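Local coordinates for protein probable sugar kinase (Clostridium perfringens, PDB 3KZH) that is probably a carbohydrate kinase of the pfkB (ribokinase) family, expected to phosphorylate a sugar, and carries a glucose unit in its pocket, at residues V247-S258 / M283-T293; N162-A170 / F183-E192. All blocks are in the same frame, centred on the assembly; numbering follows the deposited sequence.

Contact 1 of 2, residues V247-S258 / M283-T293; sequences VDVKNVTGAGDS and MSNITISHEET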
loop_
_atom_site.group_PDB
_atom_site.type_symbol
_atom_site.label_atom_id
_atom_site.label_comp_id
_atom_site.label_asym_id
_atom_site.label_seq_id
_atom_site.Cartn_x
_atom_site.Cartn_y
_atom_site.Cartn_z
ATOM N N VAL A 247 27.836 21.947 -0.897
ATOM C CA VAL A 247 26.901 20.839 -0.650
ATOM C C VAL A 247 26.389 20.853 0.797
ATOM O O VAL A 247 27.152 20.619 1.744
ATOM C CB VAL A 247 27.528 19.436 -0.977
ATOM C CG1 VAL A 247 26.494 18.328 -0.814
ATOM C CG2 VAL A 247 28.061 19.401 -2.391
ATOM N N ASP A 248 25.097 21.141 0.947
ATOM C CA ASP A 248 24.434 21.162 2.255
ATOM C C ASP A 248 23.579 19.901 2.350
ATOM O O ASP A 248 22.761 19.626 1.461
ATOM C CB ASP A 248 23.546 22.411 2.421
ATOM C CG ASP A 248 24.336 23.720 2.385
ATOM O OD1 ASP A 248 25.492 23.752 2.871
ATOM O OD2 ASP A 248 23.791 24.725 1.872
ATOM N N VAL A 249 23.795 19.119 3.406
ATOM C CA VAL A 249 23.047 17.879 3.579
ATOM C C VAL A 249 21.854 17.994 4.525
ATOM O O VAL A 249 21.907 18.718 5.523
ATOM C CB VAL A 249 23.979 16.664 3.970
ATOM C CG1 VAL A 249 25.298 16.758 3.240
ATOM C CG2 VAL A 249 24.218 16.551 5.453
ATOM N N LYS A 250 20.763 17.332 4.145
ATOM C CA LYS A 250 19.538 17.284 4.939
ATOM C C LYS A 250 19.409 15.866 5.489
ATOM O O LYS A 250 19.272 15.676 6.697
ATOM C CB LYS A 250 18.311 17.652 4.097
ATOM C CG LYS A 250 18.194 19.134 3.778
ATOM C CD LYS A 250 16.857 19.465 3.133
ATOM C CE LYS A 250 16.753 20.951 2.791
ATOM N NZ LYS A 250 15.480 21.319 2.107
ATOM N N ASN A 251 19.497 14.886 4.587
ATOM C CA ASN A 251 19.418 13.464 4.911
ATOM C C ASN A 251 20.396 12.696 4.022
ATOM O O ASN A 251 20.372 12.834 2.799
ATOM C CB ASN A 251 17.985 12.941 4.724
ATOM C CG ASN A 251 17.862 11.442 4.984
ATOM O OD1 ASN A 251 18.335 10.937 6.000
ATOM N ND2 ASN A 251 17.250 10.722 4.041
ATOM N N VAL A 252 21.213 11.858 4.657
ATOM C CA VAL A 252 22.239 11.050 3.987
ATOM C C VAL A 252 21.735 9.711 3.425
ATOM O O VAL A 252 22.288 9.210 2.447
ATOM C CB VAL A 252 23.462 10.812 4.933
ATOM C CG1 VAL A 252 24.665 10.271 4.163
ATOM C CG2 VAL A 252 23.862 12.108 5.612
ATOM N N THR A 253 20.678 9.155 4.023
ATOM C CA THR A 253 20.085 7.872 3.602
ATOM C C THR A 253 19.677 7.879 2.115
ATOM O O THR A 253 18.884 8.717 1.679
ATOM C CB THR A 253 18.856 7.491 4.501
ATOM O OG1 THR A 253 19.210 7.617 5.887
ATOM C CG2 THR A 253 18.402 6.049 4.246
ATOM N N GLY A 254 20.303 6.990 1.344
ATOM C CA GLY A 254 20.029 6.885 -0.080
ATOM C C GLY A 254 20.999 7.617 -0.992
ATOM O O GLY A 254 20.843 7.553 -2.210
ATOM N N ALA A 255 21.988 8.309 -0.420
ATOM C CA ALA A 255 22.983 9.062 -1.195
ATOM C C ALA A 255 23.985 8.166 -1.918
ATOM O O ALA A 255 24.295 8.397 -3.088
ATOM C CB ALA A 255 23.711 10.059 -0.307
ATOM N N GLY A 256 24.473 7.146 -1.210
ATOM C CA GLY A 256 25.410 6.188 -1.771
ATOM C C GLY A 256 24.749 5.284 -2.800
ATOM O O GLY A 256 25.428 4.742 -3.679
ATOM N N ASP A 257 23.424 5.146 -2.693
ATOM C CA ASP A 257 22.612 4.348 -3.618
ATOM C C ASP A 257 22.617 5.035 -4.986
ATOM O O ASP A 257 22.773 4.390 -6.022
ATOM C CB ASP A 257 21.148 4.251 -3.145
ATOM C CG ASP A 257 20.982 3.592 -1.779
ATOM O OD1 ASP A 257 21.917 2.943 -1.260
ATOM O OD2 ASP A 257 19.871 3.732 -1.222
ATOM N N SER A 258 22.421 6.351 -4.952
ATOM C CA SER A 258 22.417 7.212 -6.121
ATOM C C SER A 258 23.790 7.280 -6.759
ATOM O O SER A 258 23.882 7.445 -7.982
ATOM C CB SER A 258 21.987 8.616 -5.736
ATOM O OG SER A 258 20.644 8.623 -5.348
HETATM N N MSE A 283 24.524 13.196 -8.585
HETATM C CA MSE A 283 23.345 12.373 -8.251
HETATM C C MSE A 283 23.273 12.156 -6.744
HETATM O O MSE A 283 22.184 12.188 -6.149
HETATM C CB MSE A 283 23.408 11.007 -8.944
HETATM C CG MSE A 283 23.234 11.066 -10.429
HETATM SE SE MSE A 283 22.884 9.338 -11.247
HETATM C CE MSE A 283 21.405 8.845 -10.099
ATOM N N SER A 284 24.440 11.932 -6.136
ATOM C CA SER A 284 24.537 11.732 -4.696
ATOM C C SER A 284 24.221 13.042 -3.978
ATOM O O SER A 284 23.490 13.027 -2.998
ATOM C CB SER A 284 25.929 11.221 -4.312
ATOM O OG SER A 284 26.001 10.919 -2.931
ATOM N N ASN A 285 24.683 14.165 -4.540
ATOM C CA ASN A 285 24.455 15.505 -3.986
ATOM C C ASN A 285 22.985 15.916 -4.012
ATOM O O ASN A 285 22.523 16.564 -3.085
ATOM C CB ASN A 285 25.283 16.581 -4.718
ATOM C CG ASN A 285 26.781 16.497 -4.435
ATOM O OD1 ASN A 285 27.229 15.986 -3.395
ATOM N ND2 ASN A 285 27.569 17.035 -5.364
ATOM N N ILE A 286 22.269 15.542 -5.077
ATOM C CA ILE A 286 20.840 15.851 -5.240
ATOM C C ILE A 286 20.008 15.095 -4.204
ATOM O O ILE A 286 19.104 15.661 -3.587
ATOM C CB ILE A 286 20.332 15.501 -6.679
ATOM C CG1 ILE A 286 21.008 16.396 -7.720
ATOM C CG2 ILE A 286 18.838 15.741 -6.800
ATOM C CD1 ILE A 286 20.748 16.005 -9.162
ATOM N N THR A 287 20.355 13.829 -3.997
ATOM C CA THR A 287 19.665 12.964 -3.043
ATOM C C THR A 287 19.957 13.375 -1.595
ATOM O O THR A 287 19.085 13.276 -0.728
ATOM C CB THR A 287 20.047 11.490 -3.294
ATOM O OG1 THR A 287 19.762 11.164 -4.655
ATOM C CG2 THR A 287 19.257 10.556 -2.434
ATOM N N ILE A 288 21.164 13.892 -1.369
ATOM C CA ILE A 288 21.606 14.344 -0.050
ATOM C C ILE A 288 20.939 15.667 0.378
ATOM O O ILE A 288 20.777 15.918 1.570
ATOM C CB ILE A 288 23.181 14.395 0.004
ATOM C CG1 ILE A 288 23.693 13.651 1.233
ATOM C CG2 ILE A 288 23.731 15.820 -0.080
ATOM C CD1 ILE A 288 25.181 13.332 1.182
ATOM N N SER A 289 20.518 16.464 -0.609
ATOM C CA SER A 289 19.869 17.758 -0.382
ATOM C C SER A 289 18.355 17.677 -0.167
ATOM O O SER A 289 17.701 18.708 -0.002
ATOM C CB SER A 289 20.157 18.707 -1.550
ATOM O OG SER A 289 19.336 18.417 -2.677
ATOM N N HIS A 290 17.806 16.464 -0.230
ATOM C CA HIS A 290 16.373 16.228 -0.046
ATOM C C HIS A 290 16.171 15.350 1.186
ATOM O O HIS A 290 17.044 14.552 1.529
ATOM C CB HIS A 290 15.784 15.538 -1.289
ATOM C CG HIS A 290 14.308 15.736 -1.455
ATOM N ND1 HIS A 290 13.373 14.951 -0.817
ATOM C CD2 HIS A 290 13.607 16.645 -2.174
ATOM C CE1 HIS A 290 12.160 15.370 -1.134
ATOM N NE2 HIS A 290 12.275 16.396 -1.957
ATOM N N GLU A 291 15.021 15.509 1.842
ATOM C CA GLU A 291 14.668 14.736 3.038
ATOM C C GLU A 291 14.358 13.278 2.718
ATOM O O GLU A 291 14.578 12.389 3.548
ATOM C CB GLU A 291 13.471 15.365 3.764
ATOM C CG GLU A 291 13.790 16.589 4.629
ATOM C CD GLU A 291 14.586 16.271 5.906
ATOM O OE1 GLU A 291 14.391 15.186 6.505
ATOM O OE2 GLU A 291 15.403 17.130 6.316
ATOM N N GLU A 292 13.835 13.044 1.518
ATOM C CA GLU A 292 13.506 11.700 1.067
ATOM C C GLU A 292 14.727 10.998 0.474
ATOM O O GLU A 292 15.687 11.645 0.045
ATOM C CB GLU A 292 12.351 11.725 0.054
ATOM C CG GLU A 292 11.014 12.258 0.597
ATOM C CD GLU A 292 10.443 11.440 1.753
ATOM O OE1 GLU A 292 10.290 10.207 1.607
ATOM O OE2 GLU A 292 10.139 12.033 2.807
ATOM N N THR A 293 14.661 9.667 0.457
ATOM C CA THR A 293 15.716 8.796 -0.058
ATOM C C THR A 293 15.978 8.936 -1.559
ATOM O O THR A 293 17.042 8.557 -2.035
ATOM C CB THR A 293 15.422 7.316 0.281
ATOM O OG1 THR A 293 14.067 7.000 -0.074
ATOM C CG2 THR A 293 15.622 7.057 1.769
HETATM O O HOH W 1 14.042 19.769 4.660
HETATM O O HOH W 2 17.803 12.229 1.183
#
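Ile288, at the end of helix 273-288, is received by three valines and an alanine of 247-258. Ile288 CG2 lies 3.8 Å from both Val247 CG1 and Val249 CG1, the first of these side chains crossing it at about a right angle. Ile288 CD1 reaches Ala255 CB at 3.9 Å, still touches Val249 CG1, and lies more distantly from Val252 CG1. Val247 holds CG1 anti to its backbone N (chi1 -175°), where the methyl serves both Ile288 and the amide oxygen of Asn285.

The preceding residue, Thr287, splits its two branches between partners. The methyl CG2 rests 3.4 Å from Gly254 O, while OG1 shares a hydrogen bond with Ser258 OG at 2.8 Å, tying the two helices together in the buried part of the contact. Gly254, third residue of the type II turn 252-255, has a phi of 97° and no side chain, which lets the chain at Thr293 draw up with Gly254 CA and Thr293 CA 4.7 Å apart.

Toward the polar edge the bonding passes to the backbone. Ile288 O, at the helix end, takes an almost straight bond from Lys250 N (2.9 Å, 178°) and a weak one from Asn251 N. Lys250 then runs extended past Ser289, its CD 3.3 Å from Ser289 O, and its ammonium group is linked to Glu291 only weakly, through a water.

The sequence Gly254-Ala255-Gly256-Asp257, with Gly254 as N-cap of helix 255-268, matches the GAGD signature of ribokinase-family enzymes. In relatives this helix start forms the anion hole of the active site; here Gly256 touches the bound glucose unit, and the end of helix 273-288 packs against the motif through Thr287 on Gly254 and Ile288 on Ala255.

Contact 2 of 2, residues N162-A170 / F183-E192; sequences NFILDPVSA and FHTIKPNRHE. With BGC (beta-D-glucopyranose), chain C.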
loop_
_atom_site.group_PDB
_atom_site.type_symbol
_atom_site.label_atom_id
_atom_site.label_comp_id
_atom_site.label_asym_id
_atom_site.label_seq_id
_atom_site.Cartn_x
_atom_site.Cartn_y
_atom_site.Cartn_z
ATOM N N ASN A 162 30.131 -8.145 -15.366
ATOM C CA ASN A 162 30.955 -7.338 -14.483
ATOM C C ASN A 162 30.214 -6.888 -13.217
ATOM O O ASN A 162 29.391 -5.974 -13.243
ATOM C CB ASN A 162 31.479 -6.133 -15.255
ATOM C CG ASN A 162 32.527 -6.487 -16.295
ATOM O OD1 ASN A 162 32.593 -5.851 -17.348
ATOM N ND2 ASN A 162 33.397 -7.442 -15.977
ATOM N N PHE A 163 30.554 -7.512 -12.099
ATOM C CA PHE A 163 29.916 -7.230 -10.818
ATOM C C PHE A 163 30.306 -5.937 -10.094
ATOM O O PHE A 163 31.470 -5.546 -10.086
ATOM C CB PHE A 163 30.101 -8.423 -9.892
ATOM C CG PHE A 163 29.275 -9.607 -10.247
ATOM C CD1 PHE A 163 27.954 -9.704 -9.802
ATOM C CD2 PHE A 163 29.828 -10.666 -10.989
ATOM C CE1 PHE A 163 27.172 -10.856 -10.084
ATOM C CE2 PHE A 163 29.068 -11.819 -11.279
ATOM C CZ PHE A 163 27.734 -11.915 -10.825
ATOM N N ILE A 164 29.306 -5.274 -9.508
ATOM C CA ILE A 164 29.492 -4.021 -8.764
ATOM C C ILE A 164 29.003 -4.185 -7.309
ATOM O O ILE A 164 27.842 -4.523 -7.077
ATOM C CB ILE A 164 28.751 -2.805 -9.449
ATOM C CG1 ILE A 164 29.159 -2.665 -10.930
ATOM C CG2 ILE A 164 29.050 -1.497 -8.696
ATOM C CD1 ILE A 164 28.389 -1.636 -11.722
ATOM N N LEU A 165 29.883 -3.906 -6.346
ATOM C CA LEU A 165 29.549 -4.016 -4.927
ATOM C C LEU A 165 29.256 -2.715 -4.173
ATOM O O LEU A 165 30.033 -1.763 -4.227
ATOM C CB LEU A 165 30.653 -4.783 -4.164
ATOM C CG LEU A 165 30.559 -5.052 -2.645
ATOM C CD1 LEU A 165 29.342 -5.896 -2.289
ATOM C CD2 LEU A 165 31.829 -5.703 -2.122
ATOM N N ASP A 166 28.148 -2.738 -3.427
ATOM C CA ASP A 166 27.712 -1.655 -2.545
ATOM C C ASP A 166 27.731 -2.397 -1.184
ATOM O O ASP A 166 26.794 -3.125 -0.871
ATOM C CB ASP A 166 26.285 -1.196 -2.902
ATOM C CG ASP A 166 25.838 0.054 -2.120
ATOM O OD1 ASP A 166 26.289 0.251 -0.974
ATOM O OD2 ASP A 166 25.032 0.851 -2.656
ATOM N N PRO A 167 28.797 -2.227 -0.365
ATOM C CA PRO A 167 28.912 -2.900 0.941
ATOM C C PRO A 167 27.872 -2.669 2.041
ATOM O O PRO A 167 27.883 -3.406 3.023
ATOM C CB PRO A 167 30.318 -2.506 1.420
ATOM C CG PRO A 167 31.051 -2.228 0.165
ATOM C CD PRO A 167 30.026 -1.463 -0.632
ATOM N N VAL A 168 26.988 -1.677 1.880
ATOM C CA VAL A 168 25.915 -1.327 2.848
ATOM C C VAL A 168 26.378 -0.834 4.251
ATOM O O VAL A 168 25.951 0.236 4.702
ATOM C CB VAL A 168 24.802 -2.450 2.934
ATOM C CG1 VAL A 168 23.677 -2.066 3.898
ATOM C CG2 VAL A 168 24.207 -2.691 1.552
ATOM N N SER A 169 27.222 -1.618 4.924
ATOM C CA SER A 169 27.756 -1.287 6.249
ATOM C C SER A 169 29.106 -1.966 6.456
ATOM O O SER A 169 29.456 -2.893 5.723
ATOM C CB SER A 169 26.789 -1.718 7.366
ATOM O OG SER A 169 26.815 -3.122 7.584
ATOM N N ALA A 170 29.847 -1.500 7.466
ATOM C CA ALA A 170 31.163 -2.050 7.834
ATOM C C ALA A 170 31.066 -3.479 8.370
ATOM O O ALA A 170 31.944 -4.312 8.119
ATOM C CB ALA A 170 31.813 -1.171 8.858
ATOM N N PHE A 183 34.945 -9.043 -7.940
ATOM C CA PHE A 183 34.202 -7.871 -8.373
ATOM C C PHE A 183 35.028 -6.991 -9.300
ATOM O O PHE A 183 36.253 -6.892 -9.163
ATOM C CB PHE A 183 33.751 -7.045 -7.164
ATOM C CG PHE A 183 32.568 -7.612 -6.441
ATOM C CD1 PHE A 183 31.266 -7.325 -6.875
ATOM C CD2 PHE A 183 32.736 -8.427 -5.316
ATOM C CE1 PHE A 183 30.127 -7.848 -6.200
ATOM C CE2 PHE A 183 31.619 -8.955 -4.628
ATOM C CZ PHE A 183 30.310 -8.662 -5.075
ATOM N N HIS A 184 34.340 -6.400 -10.274
ATOM C CA HIS A 184 34.930 -5.479 -11.243
ATOM C C HIS A 184 35.015 -4.090 -10.581
ATOM O O HIS A 184 35.926 -3.314 -10.847
ATOM C CB HIS A 184 34.042 -5.450 -12.502
ATOM C CG HIS A 184 34.329 -4.326 -13.459
ATOM N ND1 HIS A 184 34.041 -3.006 -13.167
ATOM C CD2 HIS A 184 34.828 -4.332 -14.714
ATOM C CE1 HIS A 184 34.352 -2.254 -14.203
ATOM N NE2 HIS A 184 34.829 -3.030 -15.156
ATOM N N THR A 185 34.043 -3.788 -9.730
ATOM C CA THR A 185 33.991 -2.506 -9.053
ATOM C C THR A 185 33.489 -2.673 -7.645
ATOM O O THR A 185 32.579 -3.459 -7.390
ATOM C CB THR A 185 33.046 -1.502 -9.813
ATOM O OG1 THR A 185 33.614 -1.184 -11.086
ATOM C CG2 THR A 185 32.823 -0.189 -9.034
ATOM N N ILE A 186 34.163 -2.003 -6.720
ATOM C CA ILE A 186 33.709 -1.977 -5.335
ATOM C C ILE A 186 33.499 -0.486 -5.030
ATOM O O ILE A 186 34.166 0.377 -5.594
ATOM C CB ILE A 186 34.684 -2.683 -4.320
ATOM C CG1 ILE A 186 36.091 -2.087 -4.351
ATOM C CG2 ILE A 186 34.703 -4.195 -4.566
ATOM C CD1 ILE A 186 36.856 -2.324 -3.082
ATOM N N LYS A 187 32.538 -0.182 -4.151
ATOM C CA LYS A 187 32.227 1.184 -3.803
ATOM C C LYS A 187 32.047 1.330 -2.244
ATOM O O LYS A 187 30.901 1.461 -1.731
ATOM C CB LYS A 187 30.990 1.690 -4.556
ATOM C CG LYS A 187 31.017 3.234 -4.811
ATOM C CD LYS A 187 30.500 4.050 -3.681
ATOM C CE LYS A 187 29.085 3.700 -3.276
ATOM N NZ LYS A 187 28.914 3.626 -1.866
ATOM N N PRO A 188 33.163 1.291 -1.501
ATOM C CA PRO A 188 32.989 1.442 -0.063
ATOM C C PRO A 188 33.218 2.855 0.453
ATOM O O PRO A 188 33.621 3.721 -0.306
ATOM C CB PRO A 188 34.047 0.476 0.486
ATOM C CG PRO A 188 35.153 0.628 -0.477
ATOM C CD PRO A 188 34.438 0.602 -1.780
ATOM N N ASN A 189 32.858 3.105 1.712
ATOM C CA ASN A 189 33.163 4.400 2.297
ATOM C C ASN A 189 34.496 4.212 3.038
ATOM O O ASN A 189 35.078 3.122 2.971
ATOM C CB ASN A 189 32.020 4.987 3.154
ATOM C CG ASN A 189 31.671 4.161 4.386
ATOM O OD1 ASN A 189 32.345 3.200 4.743
ATOM N ND2 ASN A 189 30.609 4.565 5.057
ATOM N N ARG A 190 34.977 5.240 3.732
ATOM C CA ARG A 190 36.252 5.151 4.455
ATOM C C ARG A 190 36.353 3.928 5.379
ATOM O O ARG A 190 37.213 3.073 5.154
ATOM C CB ARG A 190 36.538 6.445 5.223
ATOM C CG ARG A 190 37.949 6.517 5.806
ATOM C CD ARG A 190 38.162 7.750 6.665
ATOM N NE ARG A 190 38.139 8.981 5.877
ATOM C CZ ARG A 190 39.219 9.670 5.507
ATOM N NH1 ARG A 190 40.440 9.260 5.845
ATOM N NH2 ARG A 190 39.075 10.790 4.809
ATOM N N HIS A 191 35.388 3.783 6.294
ATOM C CA HIS A 191 35.356 2.678 7.257
ATOM C C HIS A 191 35.175 1.287 6.640
ATOM O O HIS A 191 35.842 0.348 7.057
ATOM C CB HIS A 191 34.313 2.933 8.356
ATOM C CG HIS A 191 34.607 2.220 9.644
ATOM N ND1 HIS A 191 35.785 2.395 10.339
ATOM C CD2 HIS A 191 33.893 1.306 10.342
ATOM C CE1 HIS A 191 35.785 1.616 11.407
ATOM N NE2 HIS A 191 34.649 0.944 11.432
ATOM N N GLU A 192 34.324 1.173 5.620
ATOM C CA GLU A 192 34.081 -0.105 4.932
ATOM C C GLU A 192 35.327 -0.550 4.160
ATOM O O GLU A 192 35.583 -1.745 4.032
ATOM C CB GLU A 192 32.889 -0.005 3.977
ATOM C CG GLU A 192 31.531 0.198 4.630
ATOM C CD GLU A 192 30.436 0.647 3.656
ATOM O OE1 GLU A 192 30.650 0.653 2.424
ATOM O OE2 GLU A 192 29.348 1.018 4.132
HETATM C C2 BGC C . 27.143 3.192 2.716
HETATM C C3 BGC C . 26.881 4.704 2.439
HETATM C C4 BGC C . 28.054 5.113 1.453
HETATM C C5 BGC C . 28.063 4.250 0.121
HETATM C C6 BGC C . 29.146 4.562 -0.831
HETATM C C1 BGC C . 27.064 2.439 1.391
HETATM O O1 BGC C . 27.243 1.229 1.608
HETATM O O2 BGC C . 26.231 2.759 3.485
HETATM O O3 BGC C . 27.033 5.254 3.588
HETATM O O4 BGC C . 27.925 6.396 1.186
HETATM O O5 BGC C . 28.141 2.882 0.446
#
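Leu165 and Phe183 pack tightly at the buried heart of this contact. Leu165 CB sits over one face of the Phe183 ring, 3.8 Å from its centroid and 15° off the normal, a CH-pi contact, while Phe163 CB presses on the same ring at CD1, 3.4 Å away. With CG anti to the backbone N (chi1 -180°), Leu165 can also bring CD2 to Ile186 CG2 at 4.1 Å. Met150 of helix 147-157 closes over Leu165 and Phe183. On the other face of the sheet Ile164 and Thr185 lie side by side, methyl beside methyl.

Strands 162-166 and 185-186 are parallel neighbours joined through helix 170-174, a beta-alpha-beta unit of the central ribokinase-type sheet. Phe163 O accepts from both His184 N, in the carbonyl plane, and Thr185 N; Leu165 N to Thr185 O and Lys187 N to Leu165 O carry the ladder on toward the sugar pocket.

There Asp166 OD1 lies 2.9 Å from O1 of the glucose unit and Glu192 OE2 lies 3.3 Å from the same oxygen, rivals for one proton. Val168 O accepts from the sugar O2. Lys187 NZ is bonded covalently to the sugar C6 (1.4 Å), although the exact geometry of this linkage is doubtful. Glu192 is placed by a capping box with Asn189, whose OD1 receives Glu192 N.

At the partly exposed strand start, Asn162 lies obliquely against His184, amide and ring planes 37° apart. The loose side is the solvent-exposed His191, whose one touch is CD2 on Ala170 CB at 3.6 Å while its ND1 bonds Glu194.

Contact 2 closes before contact 1 opens along the chain, and their centres lie 18 Å apart, yet they meet at the sugar pocket. Contact 2 belongs to the central sheet, whose strands 162-166 and 185-186 end in loops reaching the glucose unit; contact 1 contributes the start of helix 255-268. That helix joins the two: it begins in contact 1 and then runs against contact 2, where Val260 touches Asp166 and Tyr267 touches Ile164. At the junction Gly256 O packs on Lys187 CE, and the carboxylates of Asp257 and Asp166 come close. One pocket is thus assembled from sequence-distant parts of the fold.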